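Local coordinates for protein TetR family transcriptional repressor LfrR (Mycobacterium smegmatis, PDB 2WGB) that represses transcription of the lfrRA operon by binding directly to the lfrR-lfrA promoter region, at residues A23-A28 with L99-L104; D58-L63 with A120-G125; D86-R91 with V130-R135; V106-S111 with A148-W153. All coordinates share one frame; numbering follows the deposited sequence.

Contact 1: residues A23-A28 with L99-L104; sequences AMLVLA and LGPIVL
Pro101 sits against Met24 and Leu25 of helix 10-29. It follows directly on Gly100, which leaves the end of the preceding helix with positive phi (61°). The ring CG of Pro101 does most of the touching. Leu25 CD2 lies 3.7 Å from Pro101 CG and comes near the neighbouring CB and CD as well. Met24 CG reaches the same Pro101 CG at 3.9 Å. The proline is thus met by two successive residues of the helix.

Ile102 comes next and is met by the far end of Met24. The methionine chain leaves with CG trans to the backbone N (chi1 -161°) and then bends at chi2 (63°). This carries the terminal methyl past the proline. Met24 CE ends 4.0 Å from Ile102 CG1, and the two chains cross at about a right angle. Phe122 and Phe105 also touch Met24.

Leu104 closes the segment. One of its two methyls does the work: Leu104 CD1 lies 3.9 Å from Ala28 CB. The small alanine here meets the tip of a longer chain. On the backbone, Leu104 N bonds to Pro101 O within the 3-10 turn. Tyr160 of helix 147-164 packs on both Leu25 and Pro101.

The contact joins the first helix, part of which lies in the TetR DNA-binding family region, to the segment after helix 85-97. Only apolar groups meet between the two segments. The two are therefore probably held by apolar packing, which is only partly buried.

Contact 2: residues D58-L63 with A120-G125; sequences DLLRAL and AYFDIG
Leu60 packs on the ring of Tyr121 through a CH-pi contact. Its CD2 methyl stands over one face, 4.0 Å from the centroid of the Tyr121 ring and 24° off the normal. The methyl is shifted toward the rim rather than centred. Leu60 CG is closer still, 3.4 Å from Tyr121 CE2. The two side chains approach from opposite directions. With its CG trans to the backbone N (chi1 177°), Tyr121 extends toward helix 56-78. The carbonyl O of Leu60 lies at the edge of the same ring, in its plane.

The phenol end makes a separate van der Waals contact. Tyr121 OH lies 3.4 Å from Arg61 CA, so it abuts the helix backbone. The arginine chain itself heads away.

The remaining contacts are apolar. Leu63 CD2 comes within 3.8 Å of Phe122 CZ, approaching the ring obliquely. Leu60 CD1 is a more distant neighbour of that atom. Two aromatic rings in succession thus cover Leu60 and Leu63, which lie one turn apart.

The end of helix 116-122 therefore rests on helix 56-78, the helix that follows the helix-turn-helix motif. Ala64 touches both aromatic side chains, and Phe122 O bonds to His68 NE2 farther along the same helix. Helix 10-29 completes the packing: its Met24 touches both Leu63 and Phe122. Phe105 meets the Phe122 ring edge-to-face.

Contact 3: residues D86-R91 with V130-R135; sequences DAALRR and VEVLNR
Leu89 points its tip at Val132 and Leu133 of helix 127-135. Its CB leaves the helix at an angle to the partner rather than straight at it. CG stands trans to the backbone N (chi1 -173°), and this turn brings one methyl across. That methyl, Leu89 CD1, lies 4.3 Å from Val132 CG1. It is also 4.2 Å from Leu133 CD2, so it lies near two successive residues. Val132 reaches back with its other methyl: CG2 comes near the Leu89 backbone N and lies 4.3 Å from Ala88 CB.

Beside this patch, Arg135 bends at chi2 and chi3 and folds back alongside Ala88. Its NH1 approaches Ala88 CB obliquely at 3.7 Å. The polar bonds of the guanidinium go elsewhere, to Pro80 O and Gly83 O. Segments 86-91 and 130-135 run at 149° to each other, nearer antiparallel than parallel. Met177 and Leu180 also touch Leu89, as does Ile185 of the second subunit.

The methyl contacts are loose and purely apolar. Arg91 NH2 lies 6.0 Å from Arg135 NH1, but Arg91 also binds the backbone carbonyls of Ala78, Asp79 and Ser82, which probably offset much of the repulsion. Between them, the two arginines are tied to the end of helix 56-78 and the loop before helix 85-97.

Contact 4: residues V106-S111 with A148-W153; sequences VYYEPS and ARRVFW
The ring of Tyr108 is sandwiched between two arginines of helix 147-164. On one face the guanidinium of Arg149 lies flat, its plane only 7° from that of the ring. This is a cation-pi stack, with Arg149 CZ 3.6 Å from the centroid of the Tyr108 ring. Arg149 CD adds a CH-pi contact on the same face. The guanidinium of Arg150 stacks on the opposite face, tilted by 18° and shifted toward CE1 and CZ of the ring, with CE1 over the guanidinium centre. Both arginines are modelled in two conformers, and these contacts describe one of them.

Trp153 has two covered faces. Val106 CG2 stands over one, 3.7 Å from the centroid of the six-membered ring of Trp153, while Val106 CG1 covers the side toward NE1. Phe152 lies on the other face. Both valine methyls turn to the indole.

At the edge of the Arg150 guanidinium sits Glu109. Its OE1 takes a nearly straight bond from Arg150 NH1 at 3.0 Å (164°), within the guanidinium plane, and completes a salt bridge. The same NH1 makes a weak bond to Tyr108 O at 3.2 Å. Glu109 OE2 has a weak bond to Gln157 of the second subunit.

Asp126 forms a salt bridge with Arg149 and accepts a bond from Trp153 NE1. Each arginine is thus stacked on Tyr108 and paired with an acidic group. Charge balance in this largely buried contact is probably met locally. The flat stacking on Tyr108, together with the acidic partners, probably limits how the two guanidinium groups can rotate.

Overall arrangement
Contact 1 and contact 2 adjoin, with centres 11 Å apart. Met24 and Leu27 of 23-28 touch Phe122 and Leu63, so helices 10-29, 56-78 and 116-122 form one apolar core. Contact 4 lies about 15 Å from contact 1 and also from contact 3, centre to centre. It bonds through Tyr107 to Ile124 of contact 2 and through Ser111 to Leu104 of contact 1. Contacts 2 and 3 are the most distant pair, about 26 Å. Segment order is 23, 58, 86, 99, 106, 120, 130, 148, so most contacts interleave. This chain of packing links the DNA-binding end to contacts 3 and 4, which both touch the second subunit of the repressor.

Contact 1: residues A23-A28 with L99-L104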
# COMPACT_ATOMS: atom_id res chain seq x y z
N ALA A 23 -13.86 -3.04 -11.74
CA ALA A 23 -14.12 -1.84 -10.95
C ALA A 23 -13.14 -1.71 -9.77
O ALA A 23 -12.70 -0.61 -9.44
CB ALA A 23 -15.57 -1.82 -10.44
N MET A 24 -12.78 -2.83 -9.16
CA MET A 24 -11.84 -2.81 -8.03
C MET A 24 -10.46 -2.30 -8.46
O MET A 24 -9.80 -1.54 -7.74
CB MET A 24 -11.71 -4.21 -7.42
CG MET A 24 -11.15 -4.24 -6.00
SD MET A 24 -12.26 -3.39 -4.86
CE MET A 24 -11.43 -3.65 -3.29
N LEU A 25 -10.01 -2.73 -9.63
CA LEU A 25 -8.73 -2.28 -10.18
C LEU A 25 -8.76 -0.80 -10.50
O LEU A 25 -7.82 -0.07 -10.21
CB LEU A 25 -8.36 -3.07 -11.44
CG LEU A 25 -7.90 -4.52 -11.23
CD1 LEU A 25 -7.80 -5.22 -12.60
CD2 LEU A 25 -6.55 -4.60 -10.51
N VAL A 26 -9.85 -0.35 -11.12
CA VAL A 26 -10.02 1.07 -11.43
C VAL A 26 -10.00 1.92 -10.15
O VAL A 26 -9.32 2.95 -10.07
CB VAL A 26 -11.32 1.32 -12.24
CG1 VAL A 26 -11.61 2.82 -12.35
CG2 VAL A 26 -11.21 0.69 -13.63
N LEU A 27 -10.74 1.47 -9.14
CA LEU A 27 -10.85 2.22 -7.88
C LEU A 27 -9.52 2.31 -7.13
O LEU A 27 -9.28 3.25 -6.38
CB LEU A 27 -11.92 1.62 -6.97
CG LEU A 27 -13.35 2.07 -7.23
CD1 LEU A 27 -13.68 1.92 -8.69
CD2 LEU A 27 -14.36 1.27 -6.38
N ALA A 28 -8.68 1.31 -7.32
CA ALA A 28 -7.35 1.34 -6.74
C ALA A 28 -6.55 2.54 -7.26
O ALA A 28 -5.73 3.11 -6.54
CB ALA A 28 -6.62 0.05 -7.04
N LEU A 99 -6.08 -12.43 -3.83
CA LEU A 99 -7.14 -11.40 -3.77
C LEU A 99 -6.79 -10.12 -4.54
O LEU A 99 -7.63 -9.24 -4.71
CB LEU A 99 -7.47 -11.05 -2.32
CG LEU A 99 -8.17 -12.19 -1.56
CD1 LEU A 99 -8.27 -11.85 -0.07
CD2 LEU A 99 -9.55 -12.46 -2.16
N GLY A 100 -5.56 -10.02 -5.04
CA GLY A 100 -5.21 -8.88 -5.87
C GLY A 100 -5.35 -7.55 -5.14
O GLY A 100 -4.86 -7.39 -4.04
N PRO A 101 -6.02 -6.57 -5.77
CA PRO A 101 -6.05 -5.20 -5.23
C PRO A 101 -6.85 -5.07 -3.93
O PRO A 101 -6.77 -4.03 -3.28
CB PRO A 101 -6.71 -4.40 -6.36
CG PRO A 101 -7.58 -5.44 -7.07
CD PRO A 101 -6.72 -6.67 -7.06
N ILE A 102 -7.62 -6.09 -3.58
CA ILE A 102 -8.35 -6.07 -2.30
C ILE A 102 -7.41 -5.79 -1.12
O ILE A 102 -7.79 -5.10 -0.17
CB ILE A 102 -9.13 -7.39 -2.09
CG1 ILE A 102 -10.32 -7.45 -3.06
CG2 ILE A 102 -9.59 -7.54 -0.64
CD1 ILE A 102 -11.10 -8.78 -3.04
N VAL A 103 -6.16 -6.27 -1.19
CA VAL A 103 -5.25 -6.08 -0.05
C VAL A 103 -4.89 -4.61 0.19
O VAL A 103 -4.45 -4.25 1.28
CB VAL A 103 -3.92 -6.89 -0.18
CG1 VAL A 103 -4.19 -8.39 -0.25
CG2 VAL A 103 -3.07 -6.40 -1.36
N LEU A 104 -5.07 -3.78 -0.83
CA LEU A 104 -4.79 -2.34 -0.70
C LEU A 104 -5.79 -1.65 0.22
O LEU A 104 -5.48 -0.58 0.77
CB LEU A 104 -4.84 -1.68 -2.08
CG LEU A 104 -3.89 -2.23 -3.14
CD1 LEU A 104 -4.19 -1.60 -4.48
CD2 LEU A 104 -2.44 -1.95 -2.74

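Contact 2: residues D58-L63 with A120-G125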
# COMPACT_ATOMS: atom_id res chain seq x y z
N ASP A 58 -25.22 1.33 -7.61
CA ASP A 58 -25.57 -0.09 -7.65
C ASP A 58 -24.30 -0.91 -7.79
O ASP A 58 -24.17 -2.00 -7.22
CB ASP A 58 -26.48 -0.39 -8.84
CG ASP A 58 -27.71 0.49 -8.88
OD1 ASP A 58 -28.31 0.76 -7.82
OD2 ASP A 58 -28.07 0.91 -10.00
N LEU A 59 -23.36 -0.39 -8.57
CA LEU A 59 -22.10 -1.10 -8.81
C LEU A 59 -21.26 -1.20 -7.53
O LEU A 59 -20.73 -2.27 -7.19
CB LEU A 59 -21.32 -0.38 -9.92
CG LEU A 59 -20.11 -1.12 -10.50
CD1 LEU A 59 -19.90 -0.75 -11.95
CD2 LEU A 59 -18.88 -0.81 -9.68
N LEU A 60 -21.14 -0.09 -6.83
CA LEU A 60 -20.38 -0.04 -5.58
C LEU A 60 -20.91 -1.00 -4.52
O LEU A 60 -20.14 -1.67 -3.83
CB LEU A 60 -20.39 1.38 -5.02
CG LEU A 60 -19.46 1.63 -3.83
CD1 LEU A 60 -17.99 1.50 -4.25
CD2 LEU A 60 -19.74 3.01 -3.24
N ARG A 61 -22.23 -1.06 -4.39
CA ARG A 61 -22.84 -1.95 -3.40
C ARG A 61 -22.57 -3.40 -3.75
O ARG A 61 -22.21 -4.21 -2.89
CB ARG A 61 -24.35 -1.67 -3.34
CG ARG A 61 -25.08 -2.31 -2.18
CD ARG A 61 -26.50 -1.75 -2.10
NE ARG A 61 -27.39 -2.61 -1.33
CZ ARG A 61 -28.22 -3.50 -1.86
NH1 ARG A 61 -28.27 -3.65 -3.18
NH2 ARG A 61 -29.00 -4.25 -1.09
N ALA A 62 -22.75 -3.74 -5.03
CA ALA A 62 -22.42 -5.08 -5.52
C ALA A 62 -20.93 -5.42 -5.39
O ALA A 62 -20.55 -6.56 -5.08
CB ALA A 62 -22.88 -5.24 -6.98
N LEU A 63 -20.07 -4.43 -5.63
CA LEU A 63 -18.64 -4.65 -5.47
C LEU A 63 -18.28 -5.02 -4.01
O LEU A 63 -17.49 -5.92 -3.76
CB LEU A 63 -17.86 -3.40 -5.90
CG LEU A 63 -16.34 -3.46 -5.73
CD1 LEU A 63 -15.74 -4.67 -6.47
CD2 LEU A 63 -15.71 -2.15 -6.24
N ALA A 120 -13.03 2.55 4.40
CA ALA A 120 -14.06 2.50 5.44
C ALA A 120 -15.36 1.87 4.92
O ALA A 120 -16.04 1.14 5.64
CB ALA A 120 -14.32 3.92 5.99
N TYR A 121 -15.70 2.16 3.66
CA TYR A 121 -16.91 1.61 3.05
C TYR A 121 -16.84 0.08 2.89
O TYR A 121 -17.75 -0.64 3.27
CB TYR A 121 -17.18 2.29 1.69
CG TYR A 121 -18.38 1.71 0.97
CD1 TYR A 121 -19.67 2.00 1.39
CD2 TYR A 121 -18.22 0.84 -0.10
CE1 TYR A 121 -20.77 1.46 0.75
CE2 TYR A 121 -19.31 0.30 -0.74
CZ TYR A 121 -20.58 0.61 -0.33
OH TYR A 121 -21.67 0.07 -0.98
N PHE A 122 -15.74 -0.41 2.32
CA PHE A 122 -15.52 -1.84 2.21
C PHE A 122 -15.42 -2.54 3.57
O PHE A 122 -15.90 -3.67 3.71
CB PHE A 122 -14.28 -2.15 1.38
CG PHE A 122 -14.41 -1.77 -0.08
CD1 PHE A 122 -15.57 -2.07 -0.79
CD2 PHE A 122 -13.38 -1.12 -0.73
CE1 PHE A 122 -15.70 -1.72 -2.13
CE2 PHE A 122 -13.51 -0.76 -2.07
CZ PHE A 122 -14.66 -1.07 -2.77
N ASP A 123 -14.78 -1.89 4.53
CA ASP A 123 -14.68 -2.40 5.92
C ASP A 123 -14.16 -3.85 5.94
O ASP A 123 -14.89 -4.80 6.25
CB ASP A 123 -16.03 -2.28 6.63
CG ASP A 123 -15.93 -2.43 8.14
OD1 ASP A 123 -14.81 -2.68 8.65
OD2 ASP A 123 -16.98 -2.29 8.82
N ILE A 124 -12.88 -3.99 5.61
CA ILE A 124 -12.23 -5.29 5.50
C ILE A 124 -11.35 -5.53 6.73
O ILE A 124 -10.30 -4.89 6.88
CB ILE A 124 -11.34 -5.31 4.22
CG1 ILE A 124 -12.18 -5.03 2.97
CG2 ILE A 124 -10.62 -6.65 4.07
CD1 ILE A 124 -11.33 -4.60 1.75
N GLY A 125 -11.77 -6.44 7.61
CA GLY A 125 -11.02 -6.72 8.83
C GLY A 125 -9.98 -7.81 8.66
O GLY A 125 -9.74 -8.27 7.54

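Contact 3: residues D86-R91 with V130-R135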
# COMPACT_ATOMS: atom_id res chain seq x y z
N ASP A 86 3.97 -22.43 10.38
CA ASP A 86 4.71 -22.05 9.17
C ASP A 86 3.91 -22.33 7.90
O ASP A 86 3.85 -21.49 6.99
CB ASP A 86 6.10 -22.71 9.12
CG ASP A 86 6.05 -24.23 9.28
OD1 ASP A 86 4.95 -24.82 9.24
OD2 ASP A 86 7.13 -24.84 9.44
N ALA A 87 3.29 -23.50 7.84
CA ALA A 87 2.48 -23.88 6.69
C ALA A 87 1.21 -23.03 6.63
O ALA A 87 0.79 -22.62 5.55
CB ALA A 87 2.14 -25.37 6.74
N ALA A 88 0.61 -22.78 7.79
CA ALA A 88 -0.60 -21.96 7.86
C ALA A 88 -0.35 -20.52 7.36
O ALA A 88 -1.14 -19.96 6.60
CB ALA A 88 -1.15 -21.97 9.28
N LEU A 89 0.76 -19.94 7.79
CA LEU A 89 1.12 -18.60 7.33
C LEU A 89 1.29 -18.55 5.80
O LEU A 89 0.87 -17.60 5.15
CB LEU A 89 2.39 -18.12 8.03
CG LEU A 89 2.77 -16.66 7.75
CD1 LEU A 89 1.64 -15.70 8.14
CD2 LEU A 89 4.03 -16.35 8.54
N ARG A 90 1.94 -19.57 5.23
CA ARG A 90 2.12 -19.62 3.79
C ARG A 90 0.79 -19.67 3.04
O ARG A 90 0.61 -19.00 2.03
CB ARG A 90 3.01 -20.80 3.37
CG ARG A 90 3.09 -20.93 1.85
CD ARG A 90 4.02 -22.04 1.38
NE ARG A 90 4.32 -21.88 -0.04
CZ ARG A 90 5.43 -21.34 -0.51
NH1 ARG A 90 6.36 -20.92 0.33
NH2 ARG A 90 5.62 -21.22 -1.82
N ARG A 91 -0.14 -20.49 3.53
CA ARG A 91 -1.48 -20.54 2.95
C ARG A 91 -2.17 -19.17 3.02
O ARG A 91 -2.83 -18.75 2.08
CB ARG A 91 -2.36 -21.59 3.65
CG ARG A 91 -1.91 -23.03 3.46
CD ARG A 91 -3.02 -24.03 3.81
NE ARG A 91 -3.48 -23.86 5.18
CZ ARG A 91 -2.94 -24.47 6.23
NH1 ARG A 91 -1.93 -25.31 6.09
NH2 ARG A 91 -3.43 -24.24 7.43
N VAL A 130 -4.44 -11.80 12.15
CA VAL A 130 -3.81 -11.35 13.39
C VAL A 130 -3.50 -12.53 14.30
O VAL A 130 -2.44 -12.60 14.93
CB VAL A 130 -4.72 -10.35 14.17
CG1 VAL A 130 -4.13 -10.05 15.54
CG2 VAL A 130 -4.91 -9.06 13.37
N GLU A 131 -4.44 -13.47 14.39
CA GLU A 131 -4.27 -14.60 15.29
C GLU A 131 -3.17 -15.57 14.82
O GLU A 131 -2.43 -16.10 15.64
CB GLU A 131 -5.59 -15.33 15.53
CG GLU A 131 -6.59 -14.51 16.36
CD GLU A 131 -6.02 -14.00 17.69
OE1 GLU A 131 -5.32 -14.78 18.38
OE2 GLU A 131 -6.28 -12.83 18.04
N VAL A 132 -3.06 -15.78 13.52
CA VAL A 132 -1.96 -16.61 13.01
C VAL A 132 -0.61 -15.94 13.26
O VAL A 132 0.36 -16.60 13.63
CB VAL A 132 -2.13 -17.03 11.52
CG1 VAL A 132 -1.95 -15.84 10.58
CG2 VAL A 132 -1.13 -18.13 11.16
N LEU A 133 -0.54 -14.62 13.08
CA LEU A 133 0.70 -13.87 13.38
C LEU A 133 1.09 -13.98 14.84
O LEU A 133 2.28 -14.11 15.18
CB LEU A 133 0.56 -12.39 13.00
CG LEU A 133 0.39 -12.10 11.51
CD1 LEU A 133 -0.02 -10.63 11.30
CD2 LEU A 133 1.66 -12.44 10.71
N ASN A 134 0.09 -13.92 15.72
CA ASN A 134 0.31 -14.06 17.15
C ASN A 134 0.85 -15.46 17.47
O ASN A 134 1.74 -15.62 18.30
CB ASN A 134 -1.00 -13.86 17.92
CG ASN A 134 -1.44 -12.41 17.98
OD1 ASN A 134 -0.69 -11.50 17.64
ND2 ASN A 134 -2.68 -12.20 18.44
N ARG A 135 0.30 -16.46 16.79
CA ARG A 135 0.71 -17.84 16.99
C ARG A 135 2.21 -17.99 16.65
O ARG A 135 2.89 -18.85 17.19
CB ARG A 135 -0.16 -18.76 16.11
CG ARG A 135 -0.10 -20.24 16.44
CD ARG A 135 -1.46 -20.92 16.21
NE ARG A 135 -1.79 -21.16 14.80
CZ ARG A 135 -1.44 -22.26 14.13
NH1 ARG A 135 -1.78 -22.40 12.85
NH2 ARG A 135 -0.74 -23.21 14.73

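Contact 4: residues V106-S111 with A148-W153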
# COMPACT_ATOMS: atom_id res chain seq x y z
N VAL A 106 -7.42 -2.95 3.07
CA VAL A 106 -7.58 -3.48 4.44
C VAL A 106 -7.73 -2.33 5.45
O VAL A 106 -6.96 -1.37 5.44
CB VAL A 106 -6.42 -4.45 4.80
CG1 VAL A 106 -6.45 -4.85 6.26
CG2 VAL A 106 -6.48 -5.68 3.90
N TYR A 107 -8.73 -2.43 6.32
CA TYR A 107 -9.11 -1.32 7.20
C TYR A 107 -7.97 -0.86 8.11
O TYR A 107 -7.72 0.34 8.25
CB TYR A 107 -10.34 -1.70 8.05
CG TYR A 107 -11.28 -0.54 8.38
CD1 TYR A 107 -12.62 -0.79 8.67
CD2 TYR A 107 -10.85 0.78 8.39
CE1 TYR A 107 -13.50 0.24 8.96
CE2 TYR A 107 -11.73 1.83 8.69
CZ TYR A 107 -13.06 1.54 8.97
OH TYR A 107 -13.95 2.55 9.27
N TYR A 108 -7.26 -1.80 8.72
CA TYR A 108 -6.23 -1.44 9.70
C TYR A 108 -4.99 -0.77 9.10
O TYR A 108 -4.33 0.05 9.76
CB TYR A 108 -5.80 -2.68 10.50
CG TYR A 108 -4.94 -2.35 11.71
CD1 TYR A 108 -3.57 -2.57 11.69
CD2 TYR A 108 -5.50 -1.82 12.86
CE1 TYR A 108 -2.78 -2.27 12.79
CE2 TYR A 108 -4.71 -1.52 13.97
CZ TYR A 108 -3.35 -1.75 13.92
OH TYR A 108 -2.55 -1.46 15.01
N GLU A 109 -4.68 -1.09 7.85
CA GLU A 109 -3.43 -0.63 7.22
C GLU A 109 -3.66 -0.49 5.71
O GLU A 109 -3.18 -1.31 4.93
CB GLU A 109 -2.31 -1.65 7.53
CG GLU A 109 -0.93 -1.43 6.85
CD GLU A 109 -0.06 -0.39 7.54
OE1 GLU A 109 -0.24 -0.15 8.75
OE2 GLU A 109 0.81 0.19 6.86
N PRO A 110 -4.42 0.53 5.30
CA PRO A 110 -4.70 0.72 3.88
C PRO A 110 -3.46 1.20 3.14
O PRO A 110 -2.59 1.87 3.73
CB PRO A 110 -5.75 1.83 3.85
CG PRO A 110 -6.06 2.16 5.30
CD PRO A 110 -4.92 1.65 6.12
N SER A 111 -3.38 0.89 1.86
CA SER A 111 -2.28 1.38 1.04
C SER A 111 -2.33 2.89 0.98
O SER A 111 -3.41 3.48 1.03
CB SER A 111 -2.39 0.83 -0.37
OG SER A 111 -1.26 1.25 -1.12
N ALA A 148 3.46 -6.11 14.05
CA ALA A 148 3.51 -7.27 13.16
C ALA A 148 2.39 -7.22 12.13
O ALA A 148 2.59 -7.51 10.96
CB ALA A 148 3.43 -8.57 13.97
N ARG A 149 1.20 -6.85 12.58
CA ARG A 149 0.03 -6.72 11.72
C ARG A 149 0.26 -5.68 10.61
O ARG A 149 -0.08 -5.88 9.45
CB ARG A 149 -1.13 -6.28 12.61
CG ARG A 149 -2.50 -6.21 11.98
CD ARG A 149 -3.46 -5.77 13.09
NE ARG A 149 -4.86 -5.74 12.70
CZ ARG A 149 -5.81 -5.19 13.45
NH1 ARG A 149 -5.49 -4.62 14.61
NH2 ARG A 149 -7.06 -5.20 13.05
N ARG A 150 0.83 -4.54 11.01
CA ARG A 150 1.12 -3.47 10.04
C ARG A 150 2.13 -3.92 9.00
O ARG A 150 1.97 -3.65 7.80
CB ARG A 150 1.62 -2.21 10.74
CG ARG A 150 0.56 -1.49 11.59
CD ARG A 150 0.94 -0.03 11.82
NE ARG A 150 0.03 0.63 12.74
CZ ARG A 150 -1.16 1.10 12.40
NH1 ARG A 150 -1.59 1.00 11.14
NH2 ARG A 150 -1.93 1.67 13.32
N VAL A 151 3.19 -4.58 9.44
CA VAL A 151 4.23 -5.07 8.55
C VAL A 151 3.68 -6.13 7.60
O VAL A 151 3.99 -6.13 6.41
CB VAL A 151 5.45 -5.63 9.35
CG1 VAL A 151 6.43 -6.40 8.44
CG2 VAL A 151 6.17 -4.49 10.07
N PHE A 152 2.87 -7.04 8.13
CA PHE A 152 2.29 -8.07 7.29
C PHE A 152 1.50 -7.48 6.14
O PHE A 152 1.68 -7.87 4.99
CB PHE A 152 1.39 -9.02 8.10
CG PHE A 152 0.59 -9.96 7.22
CD1 PHE A 152 1.14 -11.16 6.77
CD2 PHE A 152 -0.70 -9.62 6.80
CE1 PHE A 152 0.43 -12.01 5.93
CE2 PHE A 152 -1.43 -10.47 5.95
CZ PHE A 152 -0.86 -11.67 5.52
N TRP A 153 0.61 -6.53 6.44
CA TRP A 153 -0.20 -5.93 5.37
C TRP A 153 0.65 -5.08 4.42
O TRP A 153 0.42 -5.10 3.22
CB TRP A 153 -1.40 -5.14 5.93
CG TRP A 153 -2.48 -6.08 6.44
CD1 TRP A 153 -2.95 -6.19 7.72
CD2 TRP A 153 -3.19 -7.06 5.67
NE1 TRP A 153 -3.90 -7.19 7.80
CE2 TRP A 153 -4.08 -7.72 6.55
CE3 TRP A 153 -3.17 -7.44 4.31
CZ2 TRP A 153 -4.94 -8.74 6.12
CZ3 TRP A 153 -4.03 -8.45 3.89
CH2 TRP A 153 -4.90 -9.09 4.80